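Uncharacterized protein (Deinococcus radiodurans, PDB 3NQN) is of unknown function but binds calcium ions and probably adopts a Bet v 1-like fold. Local coordinates at residues 8-13 against 149-154; 51-54 against 60-63; 82-85 against 89-92; 96-99 against 105-108; 109-114 against 141-146. All blocks are in the same frame, centred on the assembly; numbering follows the deposited sequence. Where two conformers were deposited one is given.

Contact 1 (8-13 against 149-154)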
loop_
_atom_site.group_PDB
_atom_site.type_symbol
_atom_site.label_atom_id
_atom_site.label_comp_id
_atom_site.label_asym_id
_atom_site.label_seq_id
_atom_site.Cartn_x
_atom_site.Cartn_y
_atom_site.Cartn_z
ATOM N N GLN A 8 25.426 -3.049 3.591
ATOM C CA GLN A 8 25.839 -4.403 3.963
ATOM C C GLN A 8 26.793 -4.941 2.903
ATOM O O GLN A 8 26.614 -4.690 1.702
ATOM C CB GLN A 8 24.625 -5.328 4.117
ATOM C CG GLN A 8 24.948 -6.757 4.533
ATOM C CD GLN A 8 25.620 -6.860 5.914
ATOM O OE1 GLN A 8 26.826 -6.668 6.048
ATOM N NE2 GLN A 8 24.848 -7.218 6.916
ATOM N N SER A 9 27.857 -5.599 3.351
ATOM C CA SER A 9 28.787 -6.227 2.436
ATOM C C SER A 9 29.260 -7.557 3.001
ATOM O O SER A 9 29.414 -7.718 4.220
ATOM C CB SER A 9 29.960 -5.303 2.102
ATOM O OG SER A 9 30.479 -4.686 3.256
ATOM N N PHE A 10 29.459 -8.521 2.115
ATOM C CA PHE A 10 29.814 -9.862 2.548
ATOM C C PHE A 10 30.230 -10.724 1.382
ATOM O O PHE A 10 29.972 -10.396 0.220
ATOM C CB PHE A 10 28.618 -10.510 3.278
ATOM C CG PHE A 10 27.373 -10.613 2.436
ATOM C CD1 PHE A 10 26.490 -9.535 2.347
ATOM C CD2 PHE A 10 27.081 -11.774 1.738
ATOM C CE1 PHE A 10 25.353 -9.611 1.562
ATOM C CE2 PHE A 10 25.940 -11.850 0.943
ATOM C CZ PHE A 10 25.070 -10.776 0.867
ATOM N N THR A 11 30.856 -11.842 1.705
ATOM C CA THR A 11 31.303 -12.809 0.706
ATOM C C THR A 11 30.670 -14.157 0.976
ATOM O O THR A 11 30.363 -14.469 2.099
ATOM C CB THR A 11 32.843 -12.957 0.692
ATOM O OG1 THR A 11 33.322 -13.217 2.021
ATOM C CG2 THR A 11 33.498 -11.703 0.146
ATOM N N LEU A 12 30.456 -14.923 -0.092
ATOM C CA LEU A 12 29.894 -16.285 -0.024
ATOM C C LEU A 12 30.449 -17.073 -1.177
ATOM O O LEU A 12 30.601 -16.539 -2.270
ATOM C CB LEU A 12 28.375 -16.275 -0.221
ATOM C CG LEU A 12 27.461 -15.680 0.815
ATOM C CD1 LEU A 12 26.021 -15.738 0.293
ATOM C CD2 LEU A 12 27.601 -16.442 2.142
ATOM N N ARG A 13 30.684 -18.359 -0.964
ATOM C CA ARG A 13 31.167 -19.224 -2.022
ATOM C C ARG A 13 30.020 -20.009 -2.649
ATOM O O ARG A 13 29.199 -20.598 -1.946
ATOM C CB ARG A 13 32.228 -20.187 -1.484
ATOM C CG ARG A 13 32.723 -21.204 -2.515
ATOM C CD ARG A 13 34.182 -21.526 -2.294
ATOM N NE ARG A 13 34.631 -22.665 -3.082
ATOM C CZ ARG A 13 35.855 -22.777 -3.580
ATOM N NH1 ARG A 13 36.717 -21.784 -3.432
ATOM N NH2 ARG A 13 36.199 -23.856 -4.273
ATOM N N GLU A 149 22.211 -14.011 5.216
ATOM C CA GLU A 149 21.392 -15.180 5.482
ATOM C C GLU A 149 20.506 -15.487 4.265
ATOM O O GLU A 149 20.456 -16.624 3.782
ATOM C CB GLU A 149 20.510 -14.910 6.719
ATOM C CG GLU A 149 19.609 -16.086 7.137
ATOM C CD GLU A 149 18.723 -15.759 8.326
ATOM O OE1 GLU A 149 18.168 -14.625 8.390
ATOM O OE2 GLU A 149 18.557 -16.651 9.192
ATOM N N GLY A 150 19.858 -14.443 3.738
ATOM C CA GLY A 150 18.964 -14.578 2.588
ATOM C C GLY A 150 19.647 -15.035 1.325
ATOM O O GLY A 150 19.153 -15.921 0.644
ATOM N N LEU A 151 20.768 -14.411 0.976
ATOM C CA LEU A 151 21.499 -14.847 -0.191
ATOM C C LEU A 151 21.993 -16.284 -0.018
ATOM O O LEU A 151 21.905 -17.083 -0.941
ATOM C CB LEU A 151 22.663 -13.902 -0.534
ATOM C CG LEU A 151 22.285 -12.817 -1.554
ATOM C CD1 LEU A 151 21.424 -11.737 -0.915
ATOM C CD2 LEU A 151 23.479 -12.228 -2.144
ATOM N N ALA A 152 22.490 -16.619 1.173
ATOM C CA ALA A 152 22.985 -17.988 1.419
ATOM C C ALA A 152 21.859 -19.017 1.240
ATOM O O ALA A 152 22.075 -20.077 0.673
ATOM C CB ALA A 152 23.614 -18.100 2.812
ATOM N N ALA A 153 20.647 -18.660 1.669
ATOM C CA ALA A 153 19.479 -19.535 1.518
ATOM C C ALA A 153 19.158 -19.859 0.047
ATOM O O ALA A 153 18.523 -20.846 -0.234
ATOM C CB ALA A 153 18.280 -18.927 2.192
ATOM N N GLY A 154 19.610 -19.031 -0.890
ATOM C CA GLY A 154 19.347 -19.294 -2.309
ATOM C C GLY A 154 20.312 -20.283 -2.966
ATOM O O GLY A 154 20.079 -20.725 -4.090
#
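Phe10 meets Leu151 at the edge of its ring: CZ of Phe10 lies 3.7 Å from CD2 of Leu151, and that methyl sits near the ring plane instead of over a face. CE2 of Phe10 also approaches CB of Leu151, at 4.1 Å. Beside it Leu12 touches with a single methyl. Its CD1 lies 3.9 Å from CB of Leu151 and 3.7 Å from the backbone N of Ala152, so it rests as much on the helix backbone as on side chains. Leu12 keeps CG beside its own backbone N (chi1 -69°), and its extended second torsion carries CD1 on to the helix. Side chain meets side chain here through carbon alone.

A second shell sets these groups. The rings of Phe10 and Phe107 meet with planes about 20° apart, Leu147 and Pro148 of helix 122-153 also touch Phe10, and backbone hydrogen bonds tie Phe10 to Phe107 and Leu12 to Met105. With an alanine here in place of Phe10, Leu151 CD2 would probably lose the ring edge it packs against and a gap would open beside Phe107. The axes of strand 8-13 and helix 149-153 run 9.7 Å apart at only 19°, nearly in the same direction. A long C-terminal helix laid along an antiparallel sheet in this way is consistent with the helix-grip architecture of Bet v 1-like proteins.

Contact 2 (51-54 against 60-63). With CA (calcium ion), chain C.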
loop_
_atom_site.group_PDB
_atom_site.type_symbol
_atom_site.label_atom_id
_atom_site.label_comp_id
_atom_site.label_asym_id
_atom_site.label_seq_id
_atom_site.Cartn_x
_atom_site.Cartn_y
_atom_site.Cartn_z
ATOM N N GLU A 51 8.813 -3.942 -2.036
ATOM C CA GLU A 51 8.566 -2.954 -0.999
ATOM C C GLU A 51 9.154 -3.383 0.333
ATOM O O GLU A 51 9.320 -4.570 0.593
ATOM C CB GLU A 51 7.041 -2.697 -0.875
ATOM C CG GLU A 51 6.235 -3.953 -0.567
ATOM C CD GLU A 51 4.740 -3.841 -0.907
ATOM O OE1 GLU A 51 4.309 -2.856 -1.554
ATOM O OE2 GLU A 51 4.005 -4.772 -0.546
ATOM N N LEU A 52 9.557 -2.405 1.128
ATOM C CA LEU A 52 9.970 -2.639 2.489
ATOM C C LEU A 52 8.859 -2.145 3.383
ATOM O O LEU A 52 8.145 -1.193 3.024
ATOM C CB LEU A 52 11.258 -1.886 2.825
ATOM C CG LEU A 52 12.550 -2.296 2.115
ATOM C CD1 LEU A 52 12.423 -2.030 0.634
ATOM C CD2 LEU A 52 13.752 -1.523 2.703
ATOM N N LEU A 53 8.723 -2.758 4.558
ATOM C CA LEU A 53 7.662 -2.391 5.487
ATOM C C LEU A 53 8.209 -1.604 6.674
ATOM O O LEU A 53 9.112 -2.059 7.370
ATOM C CB LEU A 53 6.929 -3.639 5.980
ATOM C CG LEU A 53 6.268 -4.529 4.907
ATOM C CD1 LEU A 53 5.518 -5.690 5.580
ATOM C CD2 LEU A 53 5.332 -3.723 4.040
ATOM N N VAL A 54 7.709 -0.389 6.838
ATOM C CA VAL A 54 8.022 0.447 7.987
ATOM C C VAL A 54 6.817 0.412 8.918
ATOM O O VAL A 54 5.711 0.829 8.535
ATOM C CB VAL A 54 8.295 1.911 7.568
ATOM C CG1 VAL A 54 8.557 2.794 8.819
ATOM C CG2 VAL A 54 9.466 1.976 6.592
ATOM N N GLY A 60 0.339 1.031 11.397
ATOM C CA GLY A 60 0.838 -0.327 11.301
ATOM C C GLY A 60 1.912 -0.420 10.236
ATOM O O GLY A 60 2.742 0.477 10.097
ATOM N N GLU A 61 1.868 -1.483 9.450
ATOM C CA GLU A 61 2.860 -1.696 8.407
ATOM C C GLU A 61 2.600 -0.789 7.220
ATOM O O GLU A 61 1.564 -0.904 6.556
ATOM C CB GLU A 61 2.852 -3.160 7.955
ATOM C CG GLU A 61 3.191 -4.121 9.072
ATOM C CD GLU A 61 3.154 -5.576 8.648
ATOM O OE1 GLU A 61 2.555 -5.899 7.596
ATOM O OE2 GLU A 61 3.740 -6.393 9.372
ATOM N N VAL A 62 3.532 0.137 6.975
ATOM C CA VAL A 62 3.456 1.035 5.832
ATOM C C VAL A 62 4.481 0.584 4.817
ATOM O O VAL A 62 5.665 0.457 5.136
ATOM C CB VAL A 62 3.735 2.503 6.237
ATOM C CG1 VAL A 62 3.674 3.444 4.978
ATOM C CG2 VAL A 62 2.714 2.957 7.311
ATOM N N ASP A 63 4.024 0.303 3.605
ATOM C CA ASP A 63 4.905 -0.200 2.546
ATOM C C ASP A 63 5.554 0.934 1.762
ATOM O O ASP A 63 4.876 1.873 1.340
ATOM C CB ASP A 63 4.131 -1.105 1.590
ATOM C CG ASP A 63 2.776 -0.522 1.198
ATOM O OD1 ASP A 63 1.882 -0.405 2.086
ATOM O OD2 ASP A 63 2.594 -0.184 0.012
HETATM CA CA CA C . 0.313 0.862 0.629
HETATM O O HOH W 1 4.592 -0.462 -1.743
HETATM O O HOH W 2 2.164 2.583 0.986
HETATM O O HOH W 3 0.342 1.019 -1.797
HETATM O O HOH W 4 -0.308 -1.318 0.182
HETATM O O HOH W 5 -0.849 0.984 2.805
#
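A beta hairpin of strands 47-56 and 60-73 pairs Leu53 with Asp63 and Val54 with Val62, and at Asp63 it carries a calcium site on the dimer interface. Val54 and Val62 form the hydrogen-bonded pair: Val54 N donates to Val62 O at 2.8 Å, and Val62 N returns a bond of the same kind to Val54 O. Leu53 and Asp63 form the non-hydrogen-bonded pair, where CD2 of Leu53 lies 3.8 Å from CB of Asp63. The other methyl, CD1 of Leu53, lies against OE1 of Glu61 at 3.6 Å.

Glu51 crosses Asp63 obliquely with the carboxylate planes 55° apart. Two neighbouring acids would probably repel, but the calcium probably offsets the charge of Asp63 and Glu51 OE2 has a salt bridge to Arg39, while one water donates to Asp63 OD2 and, over a doubtfully short distance, to Glu51 OE1. Asp63 of the second subunit binds the same calcium, so the ion joins the two chains. The carboxylate of Asp63 grips it with both oxygens, OD1 at 2.5 Å and OD2 at 2.6 Å from the calcium, and one of the waters on the calcium also donates to Asp63 O at 2.8 Å.

Contact 3 (82-85 against 89-92)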
loop_
_atom_site.group_PDB
_atom_site.type_symbol
_atom_site.label_atom_id
_atom_site.label_comp_id
_atom_site.label_asym_id
_atom_site.label_seq_id
_atom_site.Cartn_x
_atom_site.Cartn_y
_atom_site.Cartn_z
ATOM N N LEU A 82 15.956 3.236 -9.207
ATOM C CA LEU A 82 15.203 4.229 -9.953
ATOM C C LEU A 82 14.539 5.187 -8.977
ATOM O O LEU A 82 14.151 4.804 -7.869
ATOM C CB LEU A 82 14.166 3.565 -10.850
ATOM C CG LEU A 82 14.754 2.629 -11.911
ATOM C CD1 LEU A 82 13.668 2.160 -12.840
ATOM C CD2 LEU A 82 15.879 3.333 -12.691
ATOM N N THR A 83 14.445 6.441 -9.383
ATOM C CA THR A 83 13.816 7.471 -8.589
ATOM C C THR A 83 12.305 7.297 -8.649
ATOM O O THR A 83 11.735 7.150 -9.734
ATOM C CB THR A 83 14.174 8.861 -9.134
ATOM O OG1 THR A 83 15.594 9.008 -9.157
ATOM C CG2 THR A 83 13.567 9.971 -8.274
ATOM N N LEU A 84 11.659 7.287 -7.490
ATOM C CA LEU A 84 10.196 7.197 -7.435
ATOM C C LEU A 84 9.630 8.564 -7.000
ATOM O O LEU A 84 10.383 9.481 -6.720
ATOM C CB LEU A 84 9.759 6.042 -6.522
ATOM C CG LEU A 84 10.340 4.672 -6.915
ATOM C CD1 LEU A 84 9.844 3.581 -5.978
ATOM C CD2 LEU A 84 10.008 4.320 -8.351
ATOM N N THR A 85 8.314 8.720 -7.009
ATOM C CA THR A 85 7.707 10.058 -6.793
ATOM C C THR A 85 7.791 10.470 -5.336
ATOM O O THR A 85 7.980 9.637 -4.451
ATOM C CB THR A 85 6.236 10.080 -7.216
ATOM O OG1 THR A 85 5.431 9.510 -6.181
ATOM C CG2 THR A 85 6.034 9.288 -8.531
ATOM N N ALA A 89 6.694 8.029 0.783
ATOM C CA ALA A 89 8.034 7.544 1.090
ATOM C C ALA A 89 8.383 6.329 0.240
ATOM O O ALA A 89 7.520 5.527 -0.094
ATOM C CB ALA A 89 8.144 7.209 2.557
ATOM N N TRP A 90 9.651 6.239 -0.150
ATOM C CA TRP A 90 10.116 5.165 -0.995
ATOM C C TRP A 90 11.561 4.828 -0.630
ATOM O O TRP A 90 12.174 5.518 0.177
ATOM C CB TRP A 90 9.986 5.540 -2.479
ATOM C CG TRP A 90 10.755 6.831 -2.901
ATOM C CD1 TRP A 90 10.355 8.117 -2.716
ATOM C CD2 TRP A 90 11.974 6.893 -3.658
ATOM N NE1 TRP A 90 11.276 8.990 -3.262
ATOM C CE2 TRP A 90 12.287 8.261 -3.834
ATOM C CE3 TRP A 90 12.868 5.921 -4.150
ATOM C CZ2 TRP A 90 13.434 8.686 -4.511
ATOM C CZ3 TRP A 90 14.005 6.342 -4.824
ATOM C CH2 TRP A 90 14.282 7.719 -4.996
ATOM N N VAL A 91 12.056 3.725 -1.174
ATOM C CA VAL A 91 13.399 3.259 -0.891
ATOM C C VAL A 91 14.189 3.074 -2.185
ATOM O O VAL A 91 13.628 2.652 -3.209
ATOM C CB VAL A 91 13.352 1.883 -0.138
ATOM C CG1 VAL A 91 14.765 1.282 0.011
ATOM C CG2 VAL A 91 12.676 2.037 1.219
ATOM N N ALA A 92 15.467 3.456 -2.141
ATOM C CA ALA A 92 16.432 3.209 -3.225
ATOM C C ALA A 92 17.291 2.020 -2.809
ATOM O O ALA A 92 18.004 2.101 -1.813
ATOM C CB ALA A 92 17.306 4.393 -3.428
HETATM O O HOH W 6 13.596 2.845 -6.067
#
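Leu84 and the peptide that precedes it lie against one face of the Trp90 indole, and this is the tight part of the contact. The backbone N of Leu84 stands 3.5 Å above the ring plane, offset toward the rim. CB of Leu84 makes a CH-pi contact over the five-membered ring, 4.0 Å from its centroid and 26° off the normal, while CD1 of Leu84 continues to CB of Trp90 at 4.0 Å. At the far end of the indole CH2 lies 3.6 Å from CA of Thr83. The indole stands in this position because CG of Trp90 sits between its backbone N and carbonyl carbon (chi1 58°), which turns the ring toward the loop. Trp90 NE1 forms no hydrogen bond with 82-85, although Leu84 O and Thr85 O both lie near it.

At the margins two carbonyls still come close, both obliquely: Thr85 O lies 3.3 Å from CD1 of Trp90 and Leu82 O 3.4 Å from CZ3 of Trp90. The threonine side chains are looser and more exposed. Thr83 brings only CG2 to the benzene ring, and Thr85 turns its side chain off, OG1 bonding to Glu87. Between the loop and the strand a water bridges Leu82 O, at 2.7 Å, and Val91 O, though not all of its possible acceptors can be served at once.

The loop 82-85 thus folds back from strand 76-81 over the start of strand 90-99. His114 of strand 104-114 stacks on the opposite face of the indole, Leu84 also touches Pro65 of strand 60-73, and Ala89 shares backbone hydrogen bonds with the second subunit.

Contact 4 (96-99 against 105-108)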
loop_
_atom_site.group_PDB
_atom_site.type_symbol
_atom_site.label_atom_id
_atom_site.label_comp_id
_atom_site.label_asym_id
_atom_site.label_seq_id
_atom_site.Cartn_x
_atom_site.Cartn_y
_atom_site.Cartn_z
ATOM N N GLN A 96 25.833 -4.490 -5.720
ATOM C CA GLN A 96 26.846 -4.914 -6.650
ATOM C C GLN A 96 27.303 -6.311 -6.244
ATOM O O GLN A 96 27.450 -6.610 -5.046
ATOM C CB GLN A 96 28.044 -3.953 -6.671
ATOM C CG GLN A 96 27.696 -2.433 -6.837
ATOM C CD GLN A 96 27.238 -1.789 -5.529
ATOM O OE1 GLN A 96 27.806 -2.041 -4.481
ATOM N NE2 GLN A 96 26.212 -0.923 -5.607
ATOM N N ALA A 97 27.509 -7.168 -7.239
ATOM C CA ALA A 97 27.914 -8.541 -7.003
ATOM C C ALA A 97 28.971 -8.961 -8.003
ATOM O O ALA A 97 28.866 -8.664 -9.212
ATOM C CB ALA A 97 26.696 -9.491 -7.095
ATOM N N THR A 98 29.979 -9.675 -7.520
ATOM C CA THR A 98 31.005 -10.214 -8.407
ATOM C C THR A 98 31.201 -11.695 -8.095
ATOM O O THR A 98 30.976 -12.129 -6.977
ATOM C CB THR A 98 32.337 -9.502 -8.242
ATOM O OG1 THR A 98 32.817 -9.713 -6.911
ATOM C CG2 THR A 98 32.191 -8.012 -8.508
ATOM N N ALA A 99 31.550 -12.460 -9.124
ATOM C CA ALA A 99 31.853 -13.887 -9.001
ATOM C C ALA A 99 33.264 -14.072 -9.520
ATOM O O ALA A 99 33.630 -13.529 -10.578
ATOM C CB ALA A 99 30.886 -14.710 -9.809
HETATM N N MSE A 105 31.954 -15.410 -4.321
HETATM C CA MSE A 105 31.115 -14.253 -4.618
HETATM C C MSE A 105 31.278 -13.155 -3.569
HETATM O O MSE A 105 31.472 -13.434 -2.392
HETATM C CB MSE A 105 29.643 -14.667 -4.703
HETATM C CG MSE A 105 29.362 -15.695 -5.808
HETATM SE SE MSE A 105 27.553 -16.268 -5.824
HETATM C CE MSE A 105 27.376 -17.064 -4.044
ATOM N N ALA A 106 31.217 -11.913 -4.029
ATOM C CA ALA A 106 31.264 -10.738 -3.168
ATOM C C ALA A 106 30.004 -9.939 -3.428
ATOM O O ALA A 106 29.618 -9.726 -4.588
ATOM C CB ALA A 106 32.516 -9.871 -3.470
ATOM N N PHE A 107 29.369 -9.489 -2.350
ATOM C CA PHE A 107 28.174 -8.677 -2.431
ATOM C C PHE A 107 28.337 -7.413 -1.605
ATOM O O PHE A 107 28.984 -7.426 -0.561
ATOM C CB PHE A 107 26.975 -9.458 -1.880
ATOM C CG PHE A 107 26.647 -10.692 -2.654
ATOM C CD1 PHE A 107 25.760 -10.638 -3.714
ATOM C CD2 PHE A 107 27.217 -11.925 -2.312
ATOM C CE1 PHE A 107 25.459 -11.787 -4.454
ATOM C CE2 PHE A 107 26.914 -13.067 -3.032
ATOM C CZ PHE A 107 26.030 -13.001 -4.105
ATOM N N ALA A 108 27.748 -6.325 -2.103
ATOM C CA ALA A 108 27.598 -5.089 -1.370
ATOM C C ALA A 108 26.205 -4.534 -1.714
ATOM O O ALA A 108 25.840 -4.440 -2.906
ATOM C CB ALA A 108 28.677 -4.080 -1.774
#
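Gln96 and Ala108 exchange two backbone hydrogen bonds: Gln96 N donates to Ala108 O at 2.8 Å, and Ala108 N returns to Gln96 O at 3.0 Å. Two residues on, Thr98 N donates to Ala106 O at 3.0 Å, and Ala106 N bonds back to Thr98 O. The peptide groups between them are satisfied on the outer sides. Ala97 and Ala99 bond to Ala77 and Gln75, while strand 5-13 takes the backbone bonds of Phe107 and Met105. CA-H...O contacts add to the pairing, as from CA of Ala97 to Ala106 O at 3.2 Å.

On the face of Gln96 and Thr98 the side chains are partly exposed. Gln96, bent at its second torsion (chi2 80°), lays OE1 beside CB of Ala108 at 3.5 Å. NE2 of Gln96 donates to Gln110 OE1, and its OE1 too has a hydrogen-bond partner just beyond the two segments, so both ends of the amide are held. OG1 of Thr98 lies 3.5 Å from CB of Ala106. On the face of Ala97 and Phe107 contact is apolar: CB of Ala97 lies 3.7 Å from CD1 of Phe107, and Ala99 meets the selenomethionine Met105 loosely. Helix 18-26 covers that face. The axes of 96-99 and 105-108 run antiparallel at 173°, and the pairs of bonds flanking non-hydrogen-bonded positions are those of a regular antiparallel beta hairpin, here inside the larger sheet.

Contact 5 (109-114 against 141-146)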
loop_
_atom_site.group_PDB
_atom_site.type_symbol
_atom_site.label_atom_id
_atom_site.label_comp_id
_atom_site.label_asym_id
_atom_site.label_seq_id
_atom_site.Cartn_x
_atom_site.Cartn_y
_atom_site.Cartn_z
ATOM N N PHE A 109 25.432 -4.206 -0.689
ATOM C CA PHE A 109 24.108 -3.595 -0.867
ATOM C C PHE A 109 24.009 -2.305 -0.121
ATOM O O PHE A 109 24.580 -2.167 0.966
ATOM C CB PHE A 109 23.020 -4.525 -0.379
ATOM C CG PHE A 109 22.833 -5.721 -1.241
ATOM C CD1 PHE A 109 21.981 -5.673 -2.333
ATOM C CD2 PHE A 109 23.558 -6.878 -1.008
ATOM C CE1 PHE A 109 21.831 -6.754 -3.162
ATOM C CE2 PHE A 109 23.404 -7.974 -1.832
ATOM C CZ PHE A 109 22.535 -7.904 -2.921
ATOM N N GLN A 110 23.311 -1.334 -0.711
ATOM C CA GLN A 110 23.068 -0.039 -0.037
ATOM C C GLN A 110 21.580 0.308 -0.151
ATOM O O GLN A 110 20.940 0.025 -1.172
ATOM C CB GLN A 110 23.937 1.091 -0.620
ATOM C CG GLN A 110 25.441 0.760 -0.767
ATOM C CD GLN A 110 25.759 -0.047 -2.023
ATOM O OE1 GLN A 110 25.179 0.171 -3.073
ATOM N NE2 GLN A 110 26.695 -0.972 -1.911
ATOM N N PHE A 111 21.020 0.836 0.941
ATOM C CA PHE A 111 19.623 1.218 0.997
ATOM C C PHE A 111 19.519 2.629 1.478
ATOM O O PHE A 111 20.232 3.032 2.397
ATOM C CB PHE A 111 18.849 0.336 1.983
ATOM C CG PHE A 111 18.852 -1.094 1.641
ATOM C CD1 PHE A 111 19.894 -1.923 2.067
ATOM C CD2 PHE A 111 17.801 -1.654 0.941
ATOM C CE1 PHE A 111 19.888 -3.261 1.774
ATOM C CE2 PHE A 111 17.786 -2.991 0.654
ATOM C CZ PHE A 111 18.838 -3.805 1.071
ATOM N N GLN A 112 18.628 3.393 0.852
ATOM C CA GLN A 112 18.369 4.760 1.264
ATOM C C GLN A 112 16.844 4.965 1.292
ATOM O O GLN A 112 16.157 4.655 0.330
ATOM C CB GLN A 112 19.045 5.745 0.289
ATOM C CG GLN A 112 18.705 7.236 0.519
ATOM C CD GLN A 112 19.550 7.889 1.600
ATOM O OE1 GLN A 112 20.723 7.557 1.775
ATOM N NE2 GLN A 112 18.970 8.858 2.297
ATOM N N ALA A 113 16.320 5.421 2.422
ATOM C CA ALA A 113 14.889 5.716 2.527
ATOM C C ALA A 113 14.725 7.185 2.173
ATOM O O ALA A 113 15.485 8.013 2.632
ATOM C CB ALA A 113 14.372 5.445 3.928
ATOM N N HIS A 114 13.775 7.476 1.291
ATOM C CA HIS A 114 13.497 8.828 0.855
ATOM C C HIS A 114 12.131 9.248 1.397
ATOM O O HIS A 114 11.117 8.723 0.983
ATOM C CB HIS A 114 13.498 8.899 -0.674
ATOM C CG HIS A 114 14.864 8.771 -1.284
ATOM N ND1 HIS A 114 15.659 9.862 -1.569
ATOM C CD2 HIS A 114 15.565 7.683 -1.677
ATOM C CE1 HIS A 114 16.797 9.450 -2.097
ATOM N NE2 HIS A 114 16.770 8.131 -2.168
ATOM N N GLU A 141 17.913 -1.371 8.461
ATOM C CA GLU A 141 18.902 -2.219 9.114
ATOM C C GLU A 141 18.465 -3.692 9.153
ATOM O O GLU A 141 19.284 -4.590 8.918
ATOM C CB GLU A 141 19.189 -1.718 10.537
ATOM C CG GLU A 141 19.931 -0.341 10.596
ATOM C CD GLU A 141 21.382 -0.398 10.047
ATOM O OE1 GLU A 141 21.945 -1.520 9.898
ATOM O OE2 GLU A 141 21.949 0.683 9.763
ATOM N N ARG A 142 17.179 -3.948 9.411
ATOM C CA ARG A 142 16.697 -5.318 9.486
ATOM C C ARG A 142 16.935 -6.021 8.138
ATOM O O ARG A 142 17.478 -7.142 8.089
ATOM C CB ARG A 142 15.208 -5.352 9.838
ATOM C CG ARG A 142 14.659 -6.759 10.157
ATOM C CD ARG A 142 14.954 -7.156 11.581
ATOM N NE ARG A 142 14.095 -8.253 12.041
ATOM C CZ ARG A 142 14.427 -9.548 12.029
ATOM N NH1 ARG A 142 15.621 -9.949 11.575
ATOM N NH2 ARG A 142 13.558 -10.446 12.488
ATOM N N VAL A 143 16.556 -5.366 7.044
ATOM C CA VAL A 143 16.722 -5.978 5.727
ATOM C C VAL A 143 18.215 -6.136 5.390
ATOM O O VAL A 143 18.631 -7.182 4.912
ATOM C CB VAL A 143 15.962 -5.204 4.603
ATOM C CG1 VAL A 143 16.484 -3.786 4.452
ATOM C CG2 VAL A 143 16.056 -5.965 3.280
ATOM N N ALA A 144 19.011 -5.125 5.711
ATOM C CA ALA A 144 20.445 -5.135 5.397
ATOM C C ALA A 144 21.163 -6.249 6.183
ATOM O O ALA A 144 21.900 -7.060 5.614
ATOM C CB ALA A 144 21.064 -3.770 5.713
ATOM N N LYS A 145 20.888 -6.306 7.475
ATOM C CA LYS A 145 21.505 -7.294 8.342
ATOM C C LYS A 145 21.136 -8.728 8.011
ATOM O O LYS A 145 21.923 -9.628 8.271
ATOM C CB LYS A 145 21.184 -6.995 9.791
ATOM C CG LYS A 145 21.926 -5.765 10.340
ATOM C CD LYS A 145 21.520 -5.517 11.777
ATOM C CE LYS A 145 22.141 -4.243 12.322
ATOM N NZ LYS A 145 21.560 -3.885 13.649
ATOM N N ALA A 146 19.957 -8.947 7.418
ATOM C CA ALA A 146 19.520 -10.307 7.085
ATOM C C ALA A 146 19.967 -10.764 5.686
ATOM O O ALA A 146 19.825 -11.934 5.346
ATOM C CB ALA A 146 17.963 -10.434 7.229
#
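Phe111 and Val143 are brought together by two first torsions: Phe111 keeps CG beside its backbone N (chi1 -61°), turning the ring off the strand toward the helix, and Val143, in the conformer described, places CG1 between its backbone N and carbonyl carbon (chi1 62°). CG1 of Val143 then lies 4.1 Å from the centroid of the Phe111 ring and 12° off its normal, almost above the centre, a CH-pi contact from one face; Val143 was modelled in two conformers, so this placement is one of two. Its CG2 reaches only the rim, 4.2 Å from CZ of Phe111. At the CE1 corner of the ring Ala144 comes obliquely: its CB and its CA each lie 4.1 Å from CE1 of Phe111.

Phe111 is the sole residue of 109-114 that touches 141-146, and it is buried together with Val143 and Ala144. Leu140 and Leu147 of the same helix and Val93 of strand 90-99 add to the packing around the ring, while Phe37 and Leu38 touch Val143. Replaced by an alanine, Phe111 would probably leave Val143 and Ala144 without the ring they share, opening a gap between strand and helix.

Glu141, whose side chain starts away from 109-114 and touches Ala6, has been seen to bind calcium together with Ser5 in a crystal structure of this protein, though that ion is not bound to this chain here. The contact belongs to the seam where the long helix 122-153 packs on the antiparallel sheet, as expected of a Bet v 1-like fold.

How the contacts relate
From the N terminus, strand 5-13 enters the sheet at its edge and meets the end of the last helix in contact 1, which closes a loop across most of the chain. Every other contact is nested within it. Contact 2 closes a tight hairpin, contact 3 folds a loop back onto the next strand, contact 4 closes another hairpin, and contact 5 joins that hairpin's second strand to the helix; the four follow in series and none cross. Contacts 1 and 4 share a sheet border, as do contacts 3 and 5. Contacts 1 and 5 both use helix 122-153, while Leu52 of contact 2 packs on Val91 and Val143, tying strand 47-56 to strand 90-99 and that helix.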